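Local coordinates for HpcE (PDB 1WZO), which probably catalyses the isomerisation of 2-hydroxyhepta-2,4-diene-1,7-dioate in the breakdown of aromatic compounds, with a fold of the fumarylacetoacetate hydrolase family, at residues Tyr119-Thr124 and Pro156-Glu161; Gln167-Arg172 and Glu231-Gly236; Lys2-Leu7 and Val35-Pro40. One frame throughout, in Å; residues are numbered along the deposited sequence.

Overall arrangement
From the N terminus the three contacts follow in series, none enclosing or crossing another. Contact 3 comes first: the opening strand pairs with Val35-Pro40, closing a loop of 27 residues that is rich in strand. Contact 1 then joins Tyr119-Thr124 to Pro156-Glu161 across 31 residues, and contact 2 joins Gln167-Arg172 to Glu231-Gly236 across 58. Strand 152-159 links contacts 3 and 1, because it also lies beside strand 2-8, and Leu158 N probably donates to Leu3 O. Leu235 of contact 2 packs against Tyr123, Thr124, Phe157 and Val159, so contact 1 stands between the N-terminal strands and the five-stranded sheet that holds contact 2.

Contact 1: Tyr119-Thr124 and Pro156-Glu161; sequences YVLGYT and PFLVVE. With GOL (glycerol), chain I.
Tyr123 and Val159 form an antiparallel hydrogen-bonded pair, with Tyr123 N giving to Val159 O (3.0 Å) and Val159 N to Tyr123 O (2.9 Å). The second of these bonds meets its carbonyl almost head-on, at a C=O...N angle of 162°. Further along, the link is made by a side chain: Thr124 OG1, anti to the backbone N (chi1 -170°), donates to Phe157 O at 2.6 Å, a short bond that ties the side chain to the opposing strand. At the other end Leu121 CD2 meets Leu158 CD2 at 3.8 Å, the two side chains crossing at about a right angle, while Leu121 and Val160 lie side by side and point the same way. Gly122 comes so close that its CA is 3.2 Å from Val159 O; a CB there would clash with that oxygen and with Val160 CG1. Beside Leu121 and Glu161 a glycerol, probably from the crystallisation liquor, joins the two segments: its O2 donates to Leu121 O (2.7 Å) and accepts from Glu161 N (2.8 Å), and its O1 sits at the edge of the Tyr123 ring. Leu121 and Gly122 both face Val103, a classic beta bulge against strand 94-104. That strand flanks 120-124 through Val102 and Ala101 as well, whereas strand 2-8 packs on Phe157, Leu158 and Val159.

Contact 2: Gln167-Arg172 and Glu231-Gly236; sequences QDLWLR and EIEGLG
Glu231 pairs with Arg172 through two backbone bonds, Arg172 N to Glu231 O and Glu231 N to Arg172 O, each 2.8 Å. Its CB lies at the edge of the Trp170 ring, in plane, and its carboxylate reaches Arg172 NH1 only through a water on OE1, while OE2 makes a salt bridge with Arg229. Ile232 follows as the non-hydrogen-bonded partner of Leu171; the two side chains run side by side, with Ile232 CD1 3.6 Å from Leu171 CD2. Glu233 carries the largest share of the contact. Its N donates to Trp170 O, and its extended side chain, with CG anti to the backbone N (chi1 -164°), crosses the indole at about a right angle. CB stands 3.5 Å from the centroid of the five-membered ring, a CH-pi contact over the face, and OE1 accepts Trp170 N on its anti lone pair at 3.0 Å. The carboxylate is nearly parallel to the ring, 11° apart, and a water joins its OE2 to Asp168 O. On the opposite indole face lies Arg172 NH1, 3.5 Å above the plane and offset toward the rim. An alanine in place of Trp170 would probably leave Glu233 CB and CG without their aromatic cover and the Arg172 guanidinium freer to turn. A type II turn runs from Ile232 to Leu235, with Gly234 at positive phi. The paired strands lie between 237-244 and 178-184 in a five-stranded sheet, and Ile232 and Leu235 pack against Ile125 of strand 120-131.

Contact 3: Lys2-Leu7 and Val35-Pro40; sequences KLARFL and VTWLLP
Phe6 and Trp37 face each other as an antiparallel non-hydrogen-bonded pair, followed by the hydrogen-bonded pair of Leu7 and Thr36, Leu7 N giving to Thr36 O (2.8 Å) and Thr36 N to Leu7 O (2.9 Å). On the other side of the Phe6-Trp37 pair, Leu38 N donates to Arg5 O, and beyond it a water takes over the ladder, accepting from Arg5 N and donating to Leu38 O. The Arg5 chain lies along Leu39 and Pro40, with CD 3.3 Å from Pro40 O, and bends at chi3 (64°) to turn NE; NH1 then donates to Leu39 O at 2.7 Å with that oxygen near the guanidinium plane. Leu38 CD1 lies over one face of the same group. On the Phe6-Trp37 face, Phe6 CD1 meets Val35 CG1 at 3.7 Å, their side chains crossing obliquely, and Ala4 CB approaches Trp37 CZ3 at 4.1 Å. Leu22 of strand 21-23 packs on this face, where His81 meets Trp37 edge to face. This is a short antiparallel ladder, continued by a bridging water, that pairs strand 36-37 with strand 2-8, whose other neighbours are strands 11-18 and 152-159, and presents Leu7, Thr36 and Leu38 to Leu7 of the second subunit.

Contact 1: Tyr119-Thr124 and Pro156-Glu161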
loop_
_atom_site.group_PDB
_atom_site.type_symbol
_atom_site.label_atom_id
_atom_site.label_comp_id
_atom_site.label_asym_id
_atom_site.label_seq_id
_atom_site.Cartn_x
_atom_site.Cartn_y
_atom_site.Cartn_z
ATOM N N TYR B 119 7.029 -13.726 18.197
ATOM C CA TYR B 119 6.339 -12.927 17.186
ATOM C C TYR B 119 7.261 -11.932 16.501
ATOM O O TYR B 119 6.830 -11.184 15.629
ATOM C CB TYR B 119 5.160 -12.169 17.810
ATOM C CG TYR B 119 4.038 -13.064 18.269
ATOM C CD1 TYR B 119 4.162 -13.839 19.423
ATOM C CD2 TYR B 119 2.856 -13.151 17.539
ATOM C CE1 TYR B 119 3.134 -14.678 19.835
ATOM C CE2 TYR B 119 1.824 -13.983 17.940
ATOM C CZ TYR B 119 1.968 -14.746 19.088
ATOM O OH TYR B 119 0.947 -15.581 19.477
ATOM N N VAL B 120 8.527 -11.932 16.900
ATOM C CA VAL B 120 9.518 -11.026 16.342
ATOM C C VAL B 120 10.128 -11.547 15.042
ATOM O O VAL B 120 10.561 -12.696 14.960
ATOM C CB VAL B 120 10.649 -10.770 17.363
ATOM C CG1 VAL B 120 11.756 -9.941 16.735
ATOM C CG2 VAL B 120 10.085 -10.074 18.592
ATOM N N LEU B 121 10.153 -10.693 14.027
ATOM C CA LEU B 121 10.728 -11.054 12.736
ATOM C C LEU B 121 12.243 -10.889 12.792
ATOM O O LEU B 121 12.991 -11.783 12.401
ATOM C CB LEU B 121 10.153 -10.163 11.630
ATOM C CG LEU B 121 10.736 -10.325 10.222
ATOM C CD1 LEU B 121 10.423 -11.718 9.690
ATOM C CD2 LEU B 121 10.151 -9.269 9.298
ATOM N N GLY B 122 12.692 -9.742 13.288
ATOM C CA GLY B 122 14.117 -9.487 13.378
ATOM C C GLY B 122 14.435 -8.177 14.072
ATOM O O GLY B 122 13.554 -7.554 14.673
ATOM N N TYR B 123 15.689 -7.747 13.965
ATOM C CA TYR B 123 16.140 -6.522 14.618
ATOM C C TYR B 123 16.933 -5.627 13.681
ATOM O O TYR B 123 17.393 -6.064 12.632
ATOM C CB TYR B 123 17.025 -6.882 15.818
ATOM C CG TYR B 123 16.346 -7.776 16.827
ATOM C CD1 TYR B 123 15.580 -7.237 17.858
ATOM C CD2 TYR B 123 16.435 -9.166 16.726
ATOM C CE1 TYR B 123 14.915 -8.054 18.760
ATOM C CE2 TYR B 123 15.772 -9.996 17.625
ATOM C CZ TYR B 123 15.011 -9.431 18.639
ATOM O OH TYR B 123 14.329 -10.240 19.518
ATOM N N THR B 124 17.088 -4.369 14.078
ATOM C CA THR B 124 17.861 -3.409 13.311
ATOM C C THR B 124 18.306 -2.326 14.274
ATOM O O THR B 124 18.001 -2.387 15.474
ATOM C CB THR B 124 17.040 -2.803 12.136
ATOM O OG1 THR B 124 17.919 -2.062 11.286
ATOM C CG2 THR B 124 15.939 -1.876 12.644
ATOM N N PRO B 156 21.257 -0.523 8.895
ATOM C CA PRO B 156 20.945 -0.718 7.475
ATOM C C PRO B 156 20.292 -2.055 7.147
ATOM O O PRO B 156 19.812 -2.258 6.031
ATOM C CB PRO B 156 22.310 -0.558 6.801
ATOM C CG PRO B 156 23.258 -1.089 7.837
ATOM C CD PRO B 156 22.716 -0.487 9.113
ATOM N N PHE B 157 20.247 -2.960 8.120
ATOM C CA PHE B 157 19.687 -4.283 7.868
ATOM C C PHE B 157 18.520 -4.720 8.735
ATOM O O PHE B 157 18.301 -4.206 9.831
ATOM C CB PHE B 157 20.770 -5.357 8.035
ATOM C CG PHE B 157 22.075 -5.022 7.382
ATOM C CD1 PHE B 157 23.187 -4.709 8.155
ATOM C CD2 PHE B 157 22.197 -5.030 6.000
ATOM C CE1 PHE B 157 24.409 -4.409 7.559
ATOM C CE2 PHE B 157 23.414 -4.730 5.396
ATOM C CZ PHE B 157 24.520 -4.420 6.177
ATOM N N LEU B 158 17.778 -5.687 8.210
ATOM C CA LEU B 158 16.692 -6.317 8.939
ATOM C C LEU B 158 17.352 -7.662 9.229
ATOM O O LEU B 158 17.361 -8.558 8.381
ATOM C CB LEU B 158 15.458 -6.521 8.061
ATOM C CG LEU B 158 14.388 -7.419 8.698
ATOM C CD1 LEU B 158 14.048 -6.924 10.096
ATOM C CD2 LEU B 158 13.139 -7.442 7.811
ATOM N N VAL B 159 17.942 -7.772 10.414
ATOM C CA VAL B 159 18.643 -8.981 10.822
ATOM C C VAL B 159 17.692 -10.032 11.381
ATOM O O VAL B 159 17.131 -9.873 12.468
ATOM C CB VAL B 159 19.721 -8.643 11.868
ATOM C CG1 VAL B 159 20.576 -9.876 12.164
ATOM C CG2 VAL B 159 20.581 -7.497 11.352
ATOM N N VAL B 160 17.528 -11.112 10.622
ATOM C CA VAL B 160 16.643 -12.201 11.001
ATOM C C VAL B 160 17.387 -13.505 11.297
ATOM O O VAL B 160 18.373 -13.841 10.637
ATOM C CB VAL B 160 15.608 -12.469 9.890
ATOM C CG1 VAL B 160 14.783 -11.212 9.633
ATOM C CG2 VAL B 160 16.316 -12.885 8.609
ATOM N N GLU B 161 16.906 -14.227 12.305
ATOM C CA GLU B 161 17.484 -15.511 12.691
ATOM C C GLU B 161 18.954 -15.444 13.084
ATOM O O GLU B 161 19.695 -16.394 12.842
ATOM C CB GLU B 161 17.333 -16.516 11.546
ATOM C CG GLU B 161 15.964 -16.537 10.890
ATOM C CD GLU B 161 15.896 -17.510 9.723
ATOM O OE1 GLU B 161 16.770 -17.436 8.825
ATOM O OE2 GLU B 161 14.967 -18.345 9.700
HETATM C C1 GOL I . 15.516 -14.223 15.840
HETATM O O1 GOL I . 16.529 -13.294 16.179
HETATM C C2 GOL I . 14.395 -13.544 15.054
HETATM O O2 GOL I . 14.926 -12.965 13.855
HETATM C C3 GOL I . 13.307 -14.561 14.699
HETATM O O3 GOL I . 13.817 -15.614 13.897
#

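Contact 2: Gln167-Arg172 and Glu231-Gly236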
loop_
_atom_site.group_PDB
_atom_site.type_symbol
_atom_site.label_atom_id
_atom_site.label_comp_id
_atom_site.label_asym_id
_atom_site.label_seq_id
_atom_site.Cartn_x
_atom_site.Cartn_y
_atom_site.Cartn_z
ATOM N N GLN B 167 18.318 -9.065 24.892
ATOM C CA GLN B 167 18.700 -8.447 26.160
ATOM C C GLN B 167 20.184 -8.660 26.454
ATOM O O GLN B 167 20.654 -8.382 27.560
ATOM C CB GLN B 167 17.867 -9.027 27.313
ATOM C CG GLN B 167 16.362 -9.045 27.054
ATOM C CD GLN B 167 15.799 -7.676 26.689
ATOM O OE1 GLN B 167 14.811 -7.582 25.958
ATOM N NE2 GLN B 167 16.413 -6.617 27.200
ATOM N N ASP B 168 20.922 -9.140 25.460
ATOM C CA ASP B 168 22.353 -9.389 25.632
ATOM C C ASP B 168 23.151 -8.890 24.418
ATOM O O ASP B 168 23.817 -9.666 23.732
ATOM C CB ASP B 168 22.572 -10.892 25.850
ATOM C CG ASP B 168 23.991 -11.232 26.253
ATOM O OD1 ASP B 168 24.522 -10.594 27.186
ATOM O OD2 ASP B 168 24.569 -12.154 25.640
ATOM N N LEU B 169 23.073 -7.585 24.162
ATOM C CA LEU B 169 23.772 -6.968 23.034
ATOM C C LEU B 169 24.417 -5.651 23.458
ATOM O O LEU B 169 23.819 -4.884 24.212
ATOM C CB LEU B 169 22.790 -6.685 21.886
ATOM C CG LEU B 169 21.961 -7.823 21.287
ATOM C CD1 LEU B 169 20.941 -7.250 20.304
ATOM C CD2 LEU B 169 22.868 -8.815 20.585
ATOM N N TRP B 170 25.635 -5.383 22.992
ATOM C CA TRP B 170 26.268 -4.119 23.338
ATOM C C TRP B 170 25.813 -3.036 22.364
ATOM O O TRP B 170 25.450 -3.331 21.221
ATOM C CB TRP B 170 27.805 -4.213 23.338
ATOM C CG TRP B 170 28.459 -4.786 22.100
ATOM C CD1 TRP B 170 29.059 -6.008 21.991
ATOM C CD2 TRP B 170 28.650 -4.134 20.831
ATOM N NE1 TRP B 170 29.613 -6.159 20.741
ATOM C CE2 TRP B 170 29.377 -5.026 20.009
ATOM C CE3 TRP B 170 28.278 -2.887 20.309
ATOM C CZ2 TRP B 170 29.741 -4.709 18.695
ATOM C CZ3 TRP B 170 28.641 -2.572 19.001
ATOM C CH2 TRP B 170 29.365 -3.481 18.210
ATOM N N LEU B 171 25.818 -1.794 22.841
ATOM C CA LEU B 171 25.416 -0.637 22.047
ATOM C C LEU B 171 26.576 0.346 21.988
ATOM O O LEU B 171 27.220 0.614 23.002
ATOM C CB LEU B 171 24.223 0.072 22.696
ATOM C CG LEU B 171 22.982 -0.757 23.019
ATOM C CD1 LEU B 171 22.066 0.039 23.930
ATOM C CD2 LEU B 171 22.275 -1.145 21.736
ATOM N N ARG B 172 26.836 0.889 20.807
ATOM C CA ARG B 172 27.904 1.863 20.651
ATOM C C ARG B 172 27.521 2.964 19.678
ATOM O O ARG B 172 26.790 2.732 18.713
ATOM C CB ARG B 172 29.181 1.176 20.166
ATOM C CG ARG B 172 29.804 0.286 21.217
ATOM C CD ARG B 172 30.908 -0.577 20.641
ATOM N NE ARG B 172 31.381 -1.535 21.637
ATOM C CZ ARG B 172 32.101 -2.614 21.352
ATOM N NH1 ARG B 172 32.434 -2.877 20.096
ATOM N NH2 ARG B 172 32.474 -3.437 22.326
ATOM N N GLU B 231 26.303 1.561 16.239
ATOM C CA GLU B 231 26.542 0.136 16.082
ATOM C C GLU B 231 25.928 -0.663 17.218
ATOM O O GLU B 231 25.907 -0.222 18.365
ATOM C CB GLU B 231 28.051 -0.142 16.019
ATOM C CG GLU B 231 28.729 0.354 14.750
ATOM C CD GLU B 231 30.243 0.149 14.771
ATOM O OE1 GLU B 231 30.696 -0.913 15.247
ATOM O OE2 GLU B 231 30.975 1.044 14.304
ATOM N N ILE B 232 25.395 -1.829 16.879
ATOM C CA ILE B 232 24.814 -2.723 17.862
ATOM C C ILE B 232 25.330 -4.111 17.523
ATOM O O ILE B 232 25.362 -4.506 16.356
ATOM C CB ILE B 232 23.273 -2.738 17.822
ATOM C CG1 ILE B 232 22.723 -1.346 18.160
ATOM C CG2 ILE B 232 22.746 -3.754 18.824
ATOM C CD1 ILE B 232 21.199 -1.303 18.304
ATOM N N GLU B 233 25.739 -4.838 18.555
ATOM C CA GLU B 233 26.282 -6.180 18.406
ATOM C C GLU B 233 25.540 -7.032 17.380
ATOM O O GLU B 233 24.358 -7.341 17.555
ATOM C CB GLU B 233 26.270 -6.880 19.768
ATOM C CG GLU B 233 27.150 -8.128 19.839
ATOM C CD GLU B 233 27.157 -8.749 21.222
ATOM O OE1 GLU B 233 26.744 -8.066 22.186
ATOM O OE2 GLU B 233 27.589 -9.917 21.347
ATOM N N GLY B 234 26.238 -7.397 16.305
ATOM C CA GLY B 234 25.657 -8.231 15.269
ATOM C C GLY B 234 24.720 -7.585 14.258
ATOM O O GLY B 234 24.269 -8.253 13.328
ATOM N N LEU B 235 24.432 -6.297 14.409
ATOM C CA LEU B 235 23.506 -5.632 13.489
ATOM C C LEU B 235 24.162 -4.672 12.494
ATOM O O LEU B 235 23.470 -3.981 11.739
ATOM C CB LEU B 235 22.431 -4.887 14.290
ATOM C CG LEU B 235 21.723 -5.696 15.389
ATOM C CD1 LEU B 235 20.642 -4.839 16.043
ATOM C CD2 LEU B 235 21.113 -6.960 14.805
ATOM N N GLY B 236 25.491 -4.627 12.489
ATOM C CA GLY B 236 26.188 -3.747 11.568
ATOM C C GLY B 236 26.369 -2.331 12.080
ATOM O O GLY B 236 26.404 -2.092 13.289
HETATM O O HOH W 1 26.126 -11.310 23.021
HETATM O O HOH W 2 32.451 -1.440 17.685
#

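Contact 3: Lys2-Leu7 and Val35-Pro40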
loop_
_atom_site.group_PDB
_atom_site.type_symbol
_atom_site.label_atom_id
_atom_site.label_comp_id
_atom_site.label_asym_id
_atom_site.label_seq_id
_atom_site.Cartn_x
_atom_site.Cartn_y
_atom_site.Cartn_z
ATOM N N LYS B 2 21.190 -11.009 6.972
ATOM C CA LYS B 2 21.006 -9.563 7.021
ATOM C C LYS B 2 20.322 -9.099 5.744
ATOM O O LYS B 2 20.953 -8.979 4.691
ATOM C CB LYS B 2 22.358 -8.861 7.178
ATOM C CG LYS B 2 23.036 -9.105 8.523
ATOM C CD LYS B 2 24.409 -8.457 8.577
ATOM C CE LYS B 2 25.062 -8.632 9.941
ATOM N NZ LYS B 2 25.222 -10.068 10.305
ATOM N N LEU B 3 19.019 -8.865 5.838
ATOM C CA LEU B 3 18.242 -8.415 4.695
ATOM C C LEU B 3 18.458 -6.921 4.487
ATOM O O LEU B 3 18.617 -6.164 5.447
ATOM C CB LEU B 3 16.757 -8.720 4.923
ATOM C CG LEU B 3 16.466 -10.187 5.261
ATOM C CD1 LEU B 3 14.970 -10.410 5.401
ATOM C CD2 LEU B 3 17.040 -11.080 4.173
ATOM N N ALA B 4 18.472 -6.500 3.225
ATOM C CA ALA B 4 18.678 -5.097 2.893
ATOM C C ALA B 4 17.942 -4.725 1.616
ATOM O O ALA B 4 17.596 -5.594 0.810
ATOM C CB ALA B 4 20.164 -4.818 2.731
ATOM N N ARG B 5 17.683 -3.432 1.451
ATOM C CA ARG B 5 17.020 -2.920 0.259
ATOM C C ARG B 5 17.897 -1.798 -0.272
ATOM O O ARG B 5 18.425 -0.997 0.497
ATOM C CB ARG B 5 15.617 -2.398 0.590
ATOM C CG ARG B 5 14.629 -3.508 0.910
ATOM C CD ARG B 5 13.250 -2.980 1.304
ATOM N NE ARG B 5 12.563 -2.248 0.240
ATOM C CZ ARG B 5 12.469 -0.920 0.170
ATOM N NH1 ARG B 5 13.023 -0.155 1.100
ATOM N NH2 ARG B 5 11.789 -0.354 -0.818
ATOM N N PHE B 6 18.073 -1.754 -1.585
ATOM C CA PHE B 6 18.907 -0.720 -2.175
ATOM C C PHE B 6 18.446 -0.364 -3.576
ATOM O O PHE B 6 17.728 -1.127 -4.220
ATOM C CB PHE B 6 20.372 -1.173 -2.187
ATOM C CG PHE B 6 20.605 -2.458 -2.933
ATOM C CD1 PHE B 6 20.942 -2.447 -4.284
ATOM C CD2 PHE B 6 20.476 -3.686 -2.282
ATOM C CE1 PHE B 6 21.151 -3.642 -4.980
ATOM C CE2 PHE B 6 20.682 -4.886 -2.968
ATOM C CZ PHE B 6 21.020 -4.863 -4.321
ATOM N N LEU B 7 18.852 0.813 -4.037
ATOM C CA LEU B 7 18.475 1.291 -5.356
ATOM C C LEU B 7 19.707 1.270 -6.259
ATOM O O LEU B 7 20.773 1.752 -5.880
ATOM C CB LEU B 7 17.915 2.713 -5.234
ATOM C CG LEU B 7 17.231 3.368 -6.435
ATOM C CD1 LEU B 7 16.046 2.535 -6.895
ATOM C CD2 LEU B 7 16.773 4.765 -6.031
ATOM N N VAL B 35 25.669 1.570 -4.941
ATOM C CA VAL B 35 24.222 1.610 -4.779
ATOM C C VAL B 35 23.755 2.648 -3.765
ATOM O O VAL B 35 24.551 3.223 -3.027
ATOM C CB VAL B 35 23.680 0.228 -4.337
ATOM C CG1 VAL B 35 24.141 -0.847 -5.310
ATOM C CG2 VAL B 35 24.157 -0.095 -2.934
ATOM N N THR B 36 22.450 2.887 -3.743
ATOM C CA THR B 36 21.877 3.828 -2.792
ATOM C C THR B 36 21.092 3.011 -1.775
ATOM O O THR B 36 20.132 2.333 -2.130
ATOM C CB THR B 36 20.933 4.819 -3.485
ATOM O OG1 THR B 36 21.668 5.563 -4.464
ATOM C CG2 THR B 36 20.336 5.782 -2.469
ATOM N N TRP B 37 21.516 3.062 -0.518
ATOM C CA TRP B 37 20.837 2.318 0.537
ATOM C C TRP B 37 19.442 2.862 0.785
ATOM O O TRP B 37 19.204 4.067 0.683
ATOM C CB TRP B 37 21.616 2.391 1.853
ATOM C CG TRP B 37 22.928 1.683 1.841
ATOM C CD1 TRP B 37 24.137 2.184 1.430
ATOM C CD2 TRP B 37 23.177 0.340 2.275
ATOM N NE1 TRP B 37 25.119 1.234 1.590
ATOM C CE2 TRP B 37 24.559 0.094 2.105
ATOM C CE3 TRP B 37 22.366 -0.678 2.795
ATOM C CZ2 TRP B 37 25.148 -1.133 2.435
ATOM C CZ3 TRP B 37 22.955 -1.899 3.124
ATOM C CH2 TRP B 37 24.333 -2.113 2.942
ATOM N N LEU B 38 18.523 1.960 1.107
ATOM C CA LEU B 38 17.147 2.327 1.408
ATOM C C LEU B 38 16.835 1.693 2.757
ATOM O O LEU B 38 17.696 1.044 3.354
ATOM C CB LEU B 38 16.197 1.758 0.351
ATOM C CG LEU B 38 16.430 2.156 -1.109
ATOM C CD1 LEU B 38 15.473 1.384 -2.004
ATOM C CD2 LEU B 38 16.219 3.656 -1.280
ATOM N N LEU B 39 15.614 1.887 3.243
ATOM C CA LEU B 39 15.210 1.269 4.496
ATOM C C LEU B 39 15.149 -0.233 4.193
ATOM O O LEU B 39 14.736 -0.635 3.104
ATOM C CB LEU B 39 13.828 1.779 4.922
ATOM C CG LEU B 39 13.726 3.269 5.255
ATOM C CD1 LEU B 39 12.255 3.655 5.447
ATOM C CD2 LEU B 39 14.526 3.565 6.516
ATOM N N PRO B 40 15.573 -1.080 5.143
ATOM C CA PRO B 40 15.546 -2.531 4.923
ATOM C C PRO B 40 14.151 -3.121 4.728
ATOM O O PRO B 40 14.009 -4.252 4.276
ATOM C CB PRO B 40 16.261 -3.084 6.162
ATOM C CG PRO B 40 16.019 -2.034 7.203
ATOM C CD PRO B 40 16.219 -0.757 6.426
HETATM O O HOH W 3 18.496 -1.753 3.503
#